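Side-chain contacts in LbaCas13a H328A (C2c2) (Lachnospiraceae bacterium NK4A179, PDB 5WLH), which binds a CRISPR guide RNA and, as a Cas13a effector, probably uses paired HEPN domains to cleave RNA once a matching target has paired with the guide: residues F527-P532 with S601-S606; Y505-A510 with Y1248-R1253. All blocks are in the same frame, centred on the assembly; numbering follows the deposited sequence.

Contact 1 (F527-P532 with S601-S606); sequences FLLLKP and SMRNDS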
ATOM      1  N   PHE A 527      17.483 -19.511  -6.192  1.00 26.48           N
ATOM      2  CA  PHE A 527      17.035 -20.896  -6.305  1.00 26.47           C
ATOM      3  C   PHE A 527      16.353 -21.179  -7.637  1.00 26.93           C
ATOM      4  O   PHE A 527      16.592 -22.223  -8.262  1.00 26.43           O
ATOM      5  CB  PHE A 527      16.074 -21.210  -5.156  1.00 28.14           C
ATOM      6  CG  PHE A 527      15.409 -22.544  -5.281  1.00 27.95           C
ATOM      7  CD1 PHE A 527      16.167 -23.703  -5.288  1.00 29.20           C
ATOM      8  CD2 PHE A 527      14.034 -22.645  -5.386  1.00 25.21           C
ATOM      9  CE1 PHE A 527      15.572 -24.932  -5.397  1.00 29.33           C
ATOM     10  CE2 PHE A 527      13.424 -23.885  -5.495  1.00 30.77           C
ATOM     11  CZ  PHE A 527      14.199 -25.032  -5.506  1.00 34.92           C
ATOM     12  N   LEU A 528      15.481 -20.270  -8.082  1.00 22.87           N
ATOM     13  CA  LEU A 528      14.701 -20.517  -9.288  1.00 22.75           C
ATOM     14  C   LEU A 528      15.550 -20.573 -10.550  1.00 24.87           C
ATOM     15  O   LEU A 528      15.086 -21.084 -11.567  1.00 27.81           O
ATOM     16  CB  LEU A 528      13.640 -19.439  -9.466  1.00 25.20           C
ATOM     17  CG  LEU A 528      12.584 -19.447  -8.371  1.00 24.45           C
ATOM     18  CD1 LEU A 528      11.461 -18.426  -8.707  1.00 23.58           C
ATOM     19  CD2 LEU A 528      12.022 -20.847  -8.182  1.00 25.49           C
ATOM     20  N   LEU A 529      16.760 -20.054 -10.517  1.00 27.49           N
ATOM     21  CA  LEU A 529      17.596 -20.073 -11.705  1.00 26.69           C
ATOM     22  C   LEU A 529      18.568 -21.244 -11.724  1.00 29.28           C
ATOM     23  O   LEU A 529      19.342 -21.369 -12.683  1.00 31.42           O
ATOM     24  CB  LEU A 529      18.348 -18.746 -11.837  1.00 26.93           C
ATOM     25  CG  LEU A 529      17.388 -17.570 -12.073  1.00 26.70           C
ATOM     26  CD1 LEU A 529      18.161 -16.322 -12.393  1.00 31.09           C
ATOM     27  CD2 LEU A 529      16.352 -17.908 -13.182  1.00 23.01           C
ATOM     28  N   LEU A 530      18.536 -22.113 -10.714  1.00 27.99           N
ATOM     29  CA  LEU A 530      19.355 -23.320 -10.772  1.00 29.78           C
ATOM     30  C   LEU A 530      18.894 -24.195 -11.928  1.00 32.16           C
ATOM     31  O   LEU A 530      17.720 -24.196 -12.304  1.00 31.91           O
ATOM     32  CB  LEU A 530      19.297 -24.098  -9.456  1.00 26.90           C
ATOM     33  CG  LEU A 530      19.829 -23.391  -8.197  1.00 25.00           C
ATOM     34  CD1 LEU A 530      19.879 -24.354  -7.018  1.00 33.56           C
ATOM     35  CD2 LEU A 530      21.190 -22.730  -8.424  1.00 27.43           C
ATOM     36  N   LYS A 531      19.837 -24.927 -12.508  1.00 30.67           N
ATOM     37  CA  LYS A 531      19.609 -25.672 -13.733  1.00 31.44           C
ATOM     38  C   LYS A 531      19.453 -27.160 -13.449  1.00 30.05           C
ATOM     39  O   LYS A 531      19.945 -27.663 -12.434  1.00 28.57           O
ATOM     40  CB  LYS A 531      20.768 -25.430 -14.710  1.00 30.62           C
ATOM     41  CG  LYS A 531      20.841 -23.991 -15.214  1.00 42.08           C
ATOM     42  CD  LYS A 531      19.720 -23.690 -16.204  1.00 48.90           C
ATOM     43  CE  LYS A 531      19.544 -22.188 -16.423  1.00 51.91           C
ATOM     44  NZ  LYS A 531      18.634 -21.544 -15.412  1.00 53.74           N
ATOM     45  N   PRO A 532      18.764 -27.899 -14.325  1.00 31.49           N
ATOM     46  CA  PRO A 532      18.471 -29.308 -14.039  1.00 33.87           C
ATOM     47  C   PRO A 532      19.736 -30.156 -13.969  1.00 33.83           C
ATOM     48  O   PRO A 532      20.812 -29.762 -14.425  1.00 36.43           O
ATOM     49  CB  PRO A 532      17.587 -29.737 -15.219  1.00 35.93           C
ATOM     50  CG  PRO A 532      17.090 -28.473 -15.818  1.00 39.32           C
ATOM     51  CD  PRO A 532      18.167 -27.464 -15.600  1.00 33.84           C
ATOM     52  N   SER A 601       7.750 -20.442 -13.373  1.00 20.86           N
ATOM     53  CA  SER A 601       6.870 -20.084 -14.474  1.00 21.07           C
ATOM     54  C   SER A 601       5.894 -18.988 -14.085  1.00 21.23           C
ATOM     55  O   SER A 601       5.346 -18.327 -14.966  1.00 21.40           O
ATOM     56  CB  SER A 601       6.107 -21.304 -14.989  1.00 27.70           C
ATOM     57  OG  SER A 601       5.120 -21.735 -14.083  1.00 29.05           O
ATOM     58  N   MET A 602       5.692 -18.765 -12.790  1.00 19.55           N
ATOM     59  CA  MET A 602       4.845 -17.674 -12.348  1.00 22.46           C
ATOM     60  C   MET A 602       5.614 -16.372 -12.173  1.00 21.43           C
ATOM     61  O   MET A 602       4.992 -15.313 -12.053  1.00 21.87           O
ATOM     62  CB  MET A 602       4.149 -18.042 -11.029  1.00 21.38           C
ATOM     63  CG  MET A 602       2.811 -17.341 -10.853  1.00 34.26           C
ATOM     64  SD  MET A 602       1.834 -18.070  -9.533  1.00 39.51           S
ATOM     65  CE  MET A 602       0.206 -17.620 -10.109  1.00 38.52           C
ATOM     66  N   ARG A 603       6.938 -16.420 -12.142  1.00 21.71           N
ATOM     67  CA  ARG A 603       7.695 -15.182 -11.993  1.00 20.86           C
ATOM     68  C   ARG A 603       7.669 -14.407 -13.297  1.00 21.22           C
ATOM     69  O   ARG A 603       7.909 -14.972 -14.371  1.00 23.06           O
ATOM     70  CB  ARG A 603       9.135 -15.461 -11.570  1.00 22.76           C
ATOM     71  CG  ARG A 603       9.826 -14.208 -11.024  1.00 26.36           C
ATOM     72  CD  ARG A 603      10.954 -14.597 -10.088  1.00 30.61           C
ATOM     73  NE  ARG A 603      12.130 -14.908 -10.876  1.00 26.71           N
ATOM     74  CZ  ARG A 603      13.293 -15.310 -10.364  1.00 26.16           C
ATOM     75  NH1 ARG A 603      14.311 -15.563 -11.167  1.00 27.34           N
ATOM     76  NH2 ARG A 603      13.438 -15.451  -9.059  1.00 25.07           N
ATOM     77  N   ASN A 604       7.382 -13.104 -13.206  1.00 21.26           N
ATOM     78  CA  ASN A 604       7.262 -12.262 -14.395  1.00 22.53           C
ATOM     79  C   ASN A 604       6.237 -12.816 -15.377  1.00 22.29           C
ATOM     80  O   ASN A 604       6.327 -12.581 -16.580  1.00 22.08           O
ATOM     81  CB  ASN A 604       8.618 -12.084 -15.085  1.00 20.67           C
ATOM     82  CG  ASN A 604       9.594 -11.267 -14.248  1.00 25.26           C
ATOM     83  OD1 ASN A 604      10.310 -11.808 -13.409  1.00 31.44           O
ATOM     84  ND2 ASN A 604       9.636  -9.971 -14.491  1.00 26.22           N
ATOM     85  N   ASP A 605       5.255 -13.564 -14.878  1.00 25.01           N
ATOM     86  CA  ASP A 605       4.176 -14.100 -15.706  1.00 26.06           C
ATOM     87  C   ASP A 605       3.080 -13.044 -15.771  1.00 33.76           C
ATOM     88  O   ASP A 605       2.327 -12.858 -14.813  1.00 34.40           O
ATOM     89  CB  ASP A 605       3.641 -15.412 -15.134  1.00 27.24           C
ATOM     90  CG  ASP A 605       2.679 -16.123 -16.089  1.00 33.85           C
ATOM     91  OD1 ASP A 605       2.670 -15.795 -17.296  1.00 35.87           O
ATOM     92  OD2 ASP A 605       1.944 -17.027 -15.638  1.00 32.35           O
ATOM     93  N   SER A 606       2.988 -12.360 -16.911  1.00 26.41           N
ATOM     94  CA  SER A 606       2.066 -11.241 -17.064  1.00 26.16           C
ATOM     95  C   SER A 606       0.628 -11.727 -17.084  1.00 25.94           C
ATOM     96  O   SER A 606       0.297 -12.673 -17.807  1.00 24.49           O
ATOM     97  CB  SER A 606       2.369 -10.493 -18.364  1.00 27.53           C
ATOM     98  OG  SER A 606       1.298  -9.613 -18.693  1.00 28.32           O
TER
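Leu528 and Leu529 both pack against the guanidinium of Arg603, and this contact is wholly apolar on the leucine side. CD1 of Leu528 lies over one face of the guanidinium, 3.6 Å from Arg603 NH2. Leu529 crosses the arginine at about a right angle and brings its CD2 to 3.7 Å from Arg603 NH1. The arginine leaves the backbone with CG anti to N (chi1 -164°) and then bends at chi3 (83°), which turns its flat end toward the two leucines.

The polar grip comes from just beside them: Asp526 OD2 forms a salt bridge with Arg603 NH1, and its OD1 accepts the backbone N-H of Leu528. Farther along, Lys531 curls back so that its NZ donates to Leu529 O over 2.8 Å, approaching from above the carbonyl plane.

Arg603 follows helix 588-602 in a type II turn from Met602 to Asp605. Asn604, in the same turn, reaches Glu1130 and the carbonyl of Tyr1180. Arg603, five residues ahead of His608, opens an R-X4-H sequence, the signature of HEPN ribonucleases, which places this packing and the Asp526 salt bridge at what is probably one half of the nuclease site.

Contact 2 (Y505-A510 with Y1248-R1253); sequences YVAFAA and YIEHFR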
ATOM      1  N   TYR A 505       4.603 -13.487  -3.392  1.00 18.91           N
ATOM      2  CA  TYR A 505       4.392 -14.861  -2.942  1.00 20.07           C
ATOM      3  C   TYR A 505       5.192 -15.851  -3.770  1.00 18.01           C
ATOM      4  O   TYR A 505       5.664 -16.851  -3.216  1.00 21.78           O
ATOM      5  CB  TYR A 505       2.902 -15.205  -2.966  1.00 15.52           C
ATOM      6  CG  TYR A 505       2.172 -14.343  -1.982  1.00 23.44           C
ATOM      7  CD1 TYR A 505       2.597 -14.271  -0.658  1.00 27.44           C
ATOM      8  CD2 TYR A 505       1.119 -13.542  -2.383  1.00 25.35           C
ATOM      9  CE1 TYR A 505       1.952 -13.451   0.258  1.00 29.65           C
ATOM     10  CE2 TYR A 505       0.482 -12.717  -1.485  1.00 27.15           C
ATOM     11  CZ  TYR A 505       0.898 -12.673  -0.176  1.00 29.74           C
ATOM     12  OH  TYR A 505       0.252 -11.845   0.719  1.00 38.06           O
ATOM     13  N   VAL A 506       5.372 -15.584  -5.073  1.00 16.28           N
ATOM     14  CA  VAL A 506       6.295 -16.399  -5.873  1.00 16.74           C
ATOM     15  C   VAL A 506       7.673 -16.424  -5.220  1.00 22.32           C
ATOM     16  O   VAL A 506       8.273 -17.491  -5.035  1.00 21.48           O
ATOM     17  CB  VAL A 506       6.369 -15.889  -7.323  1.00 17.98           C
ATOM     18  CG1 VAL A 506       7.476 -16.639  -8.126  1.00 21.91           C
ATOM     19  CG2 VAL A 506       5.041 -16.064  -8.003  1.00 20.27           C
ATOM     20  N   ALA A 507       8.176 -15.250  -4.822  1.00 17.93           N
ATOM     21  CA  ALA A 507       9.476 -15.182  -4.158  1.00 22.70           C
ATOM     22  C   ALA A 507       9.487 -15.991  -2.863  1.00 22.45           C
ATOM     23  O   ALA A 507      10.450 -16.715  -2.593  1.00 22.18           O
ATOM     24  CB  ALA A 507       9.854 -13.724  -3.873  1.00 20.76           C
ATOM     25  N   PHE A 508       8.428 -15.878  -2.040  1.00 19.42           N
ATOM     26  CA  PHE A 508       8.405 -16.610  -0.780  1.00 18.67           C
ATOM     27  C   PHE A 508       8.280 -18.108  -1.012  1.00 22.02           C
ATOM     28  O   PHE A 508       8.851 -18.905  -0.260  1.00 21.27           O
ATOM     29  CB  PHE A 508       7.261 -16.129   0.121  1.00 18.48           C
ATOM     30  CG  PHE A 508       7.623 -14.921   0.950  1.00 23.08           C
ATOM     31  CD1 PHE A 508       8.489 -15.040   2.033  1.00 24.94           C
ATOM     32  CD2 PHE A 508       7.115 -13.668   0.640  1.00 26.89           C
ATOM     33  CE1 PHE A 508       8.836 -13.927   2.799  1.00 24.43           C
ATOM     34  CE2 PHE A 508       7.460 -12.540   1.401  1.00 23.10           C
ATOM     35  CZ  PHE A 508       8.315 -12.669   2.474  1.00 24.47           C
ATOM     36  N   ALA A 509       7.504 -18.511  -2.014  1.00 19.56           N
ATOM     37  CA  ALA A 509       7.381 -19.933  -2.295  1.00 20.00           C
ATOM     38  C   ALA A 509       8.733 -20.504  -2.685  1.00 21.57           C
ATOM     39  O   ALA A 509       9.117 -21.589  -2.227  1.00 21.26           O
ATOM     40  CB  ALA A 509       6.360 -20.167  -3.411  1.00 23.44           C
ATOM     41  N   ALA A 510       9.472 -19.771  -3.521  1.00 22.60           N
ATOM     42  CA  ALA A 510      10.813 -20.202  -3.910  1.00 21.20           C
ATOM     43  C   ALA A 510      11.730 -20.281  -2.699  1.00 22.20           C
ATOM     44  O   ALA A 510      12.473 -21.256  -2.524  1.00 21.60           O
ATOM     45  CB  ALA A 510      11.378 -19.245  -4.964  1.00 17.96           C
ATOM     46  N   TYR A1248      19.794  -8.631  -3.408  1.00 23.80           N
ATOM     47  CA  TYR A1248      19.958  -8.906  -1.990  1.00 21.86           C
ATOM     48  C   TYR A1248      18.613  -9.206  -1.353  1.00 21.88           C
ATOM     49  O   TYR A1248      18.455 -10.194  -0.631  1.00 21.33           O
ATOM     50  CB  TYR A1248      20.629  -7.715  -1.314  1.00 23.77           C
ATOM     51  CG  TYR A1248      20.984  -7.945   0.129  1.00 26.76           C
ATOM     52  CD1 TYR A1248      22.215  -8.471   0.484  1.00 27.61           C
ATOM     53  CD2 TYR A1248      20.083  -7.641   1.140  1.00 28.56           C
ATOM     54  CE1 TYR A1248      22.541  -8.679   1.798  1.00 30.77           C
ATOM     55  CE2 TYR A1248      20.397  -7.854   2.454  1.00 30.15           C
ATOM     56  CZ  TYR A1248      21.631  -8.377   2.781  1.00 31.38           C
ATOM     57  OH  TYR A1248      21.951  -8.591   4.106  1.00 31.53           O
ATOM     58  N   ILE A1249      17.620  -8.361  -1.631  1.00 20.48           N
ATOM     59  CA  ILE A1249      16.290  -8.554  -1.066  1.00 19.61           C
ATOM     60  C   ILE A1249      15.650  -9.820  -1.630  1.00 15.80           C
ATOM     61  O   ILE A1249      15.216 -10.711  -0.887  1.00 20.42           O
ATOM     62  CB  ILE A1249      15.412  -7.327  -1.357  1.00 21.69           C
ATOM     63  CG1 ILE A1249      15.970  -6.091  -0.640  1.00 21.39           C
ATOM     64  CG2 ILE A1249      13.972  -7.603  -0.957  1.00 20.13           C
ATOM     65  CD1 ILE A1249      15.442  -4.796  -1.251  1.00 19.88           C
ATOM     66  N   GLU A1250      15.554  -9.897  -2.959  1.00 18.78           N
ATOM     67  CA  GLU A1250      14.739 -10.956  -3.544  1.00 20.60           C
ATOM     68  C   GLU A1250      15.368 -12.328  -3.361  1.00 23.59           C
ATOM     69  O   GLU A1250      14.657 -13.342  -3.369  1.00 23.92           O
ATOM     70  CB  GLU A1250      14.474 -10.700  -5.023  1.00 23.33           C
ATOM     71  CG  GLU A1250      13.398 -11.653  -5.547  1.00 28.93           C
ATOM     72  CD  GLU A1250      12.706 -11.155  -6.786  1.00 32.14           C
ATOM     73  OE1 GLU A1250      13.124 -10.107  -7.310  1.00 30.96           O
ATOM     74  OE2 GLU A1250      11.732 -11.810  -7.222  1.00 31.30           O
ATOM     75  N   HIS A1251      16.683 -12.389  -3.222  1.00 24.11           N
ATOM     76  CA  HIS A1251      17.347 -13.648  -2.939  1.00 24.34           C
ATOM     77  C   HIS A1251      17.472 -13.925  -1.456  1.00 24.35           C
ATOM     78  O   HIS A1251      18.157 -14.885  -1.083  1.00 24.85           O
ATOM     79  CB  HIS A1251      18.734 -13.681  -3.576  1.00 23.84           C
ATOM     80  CG  HIS A1251      18.705 -13.445  -5.048  1.00 27.07           C
ATOM     81  ND1 HIS A1251      19.783 -12.946  -5.743  1.00 31.49           N
ATOM     82  CD2 HIS A1251      17.719 -13.634  -5.956  1.00 30.23           C
ATOM     83  CE1 HIS A1251      19.464 -12.841  -7.021  1.00 30.25           C
ATOM     84  NE2 HIS A1251      18.216 -13.247  -7.176  1.00 30.64           N
ATOM     85  N   PHE A1252      16.845 -13.108  -0.603  1.00 23.07           N
ATOM     86  CA  PHE A1252      16.771 -13.397   0.818  1.00 21.95           C
ATOM     87  C   PHE A1252      18.168 -13.490   1.437  1.00 21.34           C
ATOM     88  O   PHE A1252      18.384 -14.266   2.368  1.00 23.15           O
ATOM     89  CB  PHE A1252      15.961 -14.683   1.068  1.00 23.88           C
ATOM     90  CG  PHE A1252      14.465 -14.511   0.826  1.00 22.83           C
ATOM     91  CD1 PHE A1252      13.956 -14.407  -0.472  1.00 23.87           C
ATOM     92  CD2 PHE A1252      13.586 -14.410   1.889  1.00 24.25           C
ATOM     93  CE1 PHE A1252      12.587 -14.229  -0.696  1.00 23.40           C
ATOM     94  CE2 PHE A1252      12.204 -14.230   1.676  1.00 23.81           C
ATOM     95  CZ  PHE A1252      11.709 -14.136   0.389  1.00 21.42           C
ATOM     96  N   ARG A1253      19.117 -12.706   0.911  1.00 22.02           N
ATOM     97  CA  ARG A1253      20.499 -12.794   1.387  1.00 21.13           C
ATOM     98  C   ARG A1253      20.621 -12.338   2.834  1.00 27.48           C
ATOM     99  O   ARG A1253      21.510 -12.802   3.554  1.00 27.81           O
ATOM    100  CB  ARG A1253      21.424 -11.959   0.501  1.00 22.22           C
ATOM    101  CG  ARG A1253      21.392 -12.318  -0.978  1.00 25.92           C
ATOM    102  CD  ARG A1253      21.859 -13.754  -1.203  1.00 33.14           C
ATOM    103  NE  ARG A1253      23.129 -14.024  -0.534  1.00 33.51           N
ATOM    104  CZ  ARG A1253      23.540 -15.236  -0.172  1.00 39.18           C
ATOM    105  NH1 ARG A1253      22.780 -16.298  -0.412  1.00 38.02           N
ATOM    106  NH2 ARG A1253      24.708 -15.386   0.440  1.00 39.22           N
TER
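Ala507, in mid-helix, faces Glu1250 at the C-terminal end of helix 1239-1250, their CA atoms 6.8 Å apart, and just beyond, a Schellman motif ends that helix, with Arg1253 N bonded to Tyr1248 O and Phe1252 N to Ile1249 O. Phe1252, the C-prime residue with positive phi (60°), directs its side chain toward helix 486-517.

Phe1252 contributes the largest share of the buried surface. Its ring meets Phe508 in an offset edge-to-face pair, centroids 5.3 Å apart and planes at 75°. Phe1252 presents the edge: its CZ stands 3.7 Å above the ring plane of Phe508, displaced toward the rim, while its CE2 comes within 3.6 Å of Phe508 CE1. Phe508 leaves its backbone pointing away from the other segment, but the end of its side chain comes back to offer a ring face. On the neighbouring corner, Phe1252 CE1 rests 4.2 Å from Ala507 CB and touches the carbonyl oxygen of the same alanine obliquely.

The methyl of Ala507 also meets Glu1250, with CB 4.3 Å from OE2. That oxygen is hydrogen-bonded to Tyr1127 OH, and OE1 forms a salt bridge with Arg1246, so both carboxylate oxygens have polar partners.

Helix 1106-1145 flanks the joint, touching Phe508 through Asp1116 and Phe1252 through Gln1119; helix 915-941 reaches Phe508 through Gln917, and helix 588-602 packs on Val506, Ala509 and Ala510.

In the fold
The contacts lie about 12 Å apart, centre to centre, and touch directly: Leu528 CG is 3.6 Å from Ala510 CB, and Met602 packs on Val506. Along the chain, helix 486-517 supplies 505-510, the loop after it supplies 527-532, helix 588-602 leads into 601-606, and 1248-1253 follows more than 600 residues later. Contact 2 thus joins distant parts of the sequence. Arg1246 and His1251 fit a second R-X4-H sequence beside the one begun by Arg603, and Asp526 touches both Arg603 and His1251. This proximity is consistent with the composite ribonuclease site that two HEPN domains form in Cas13a.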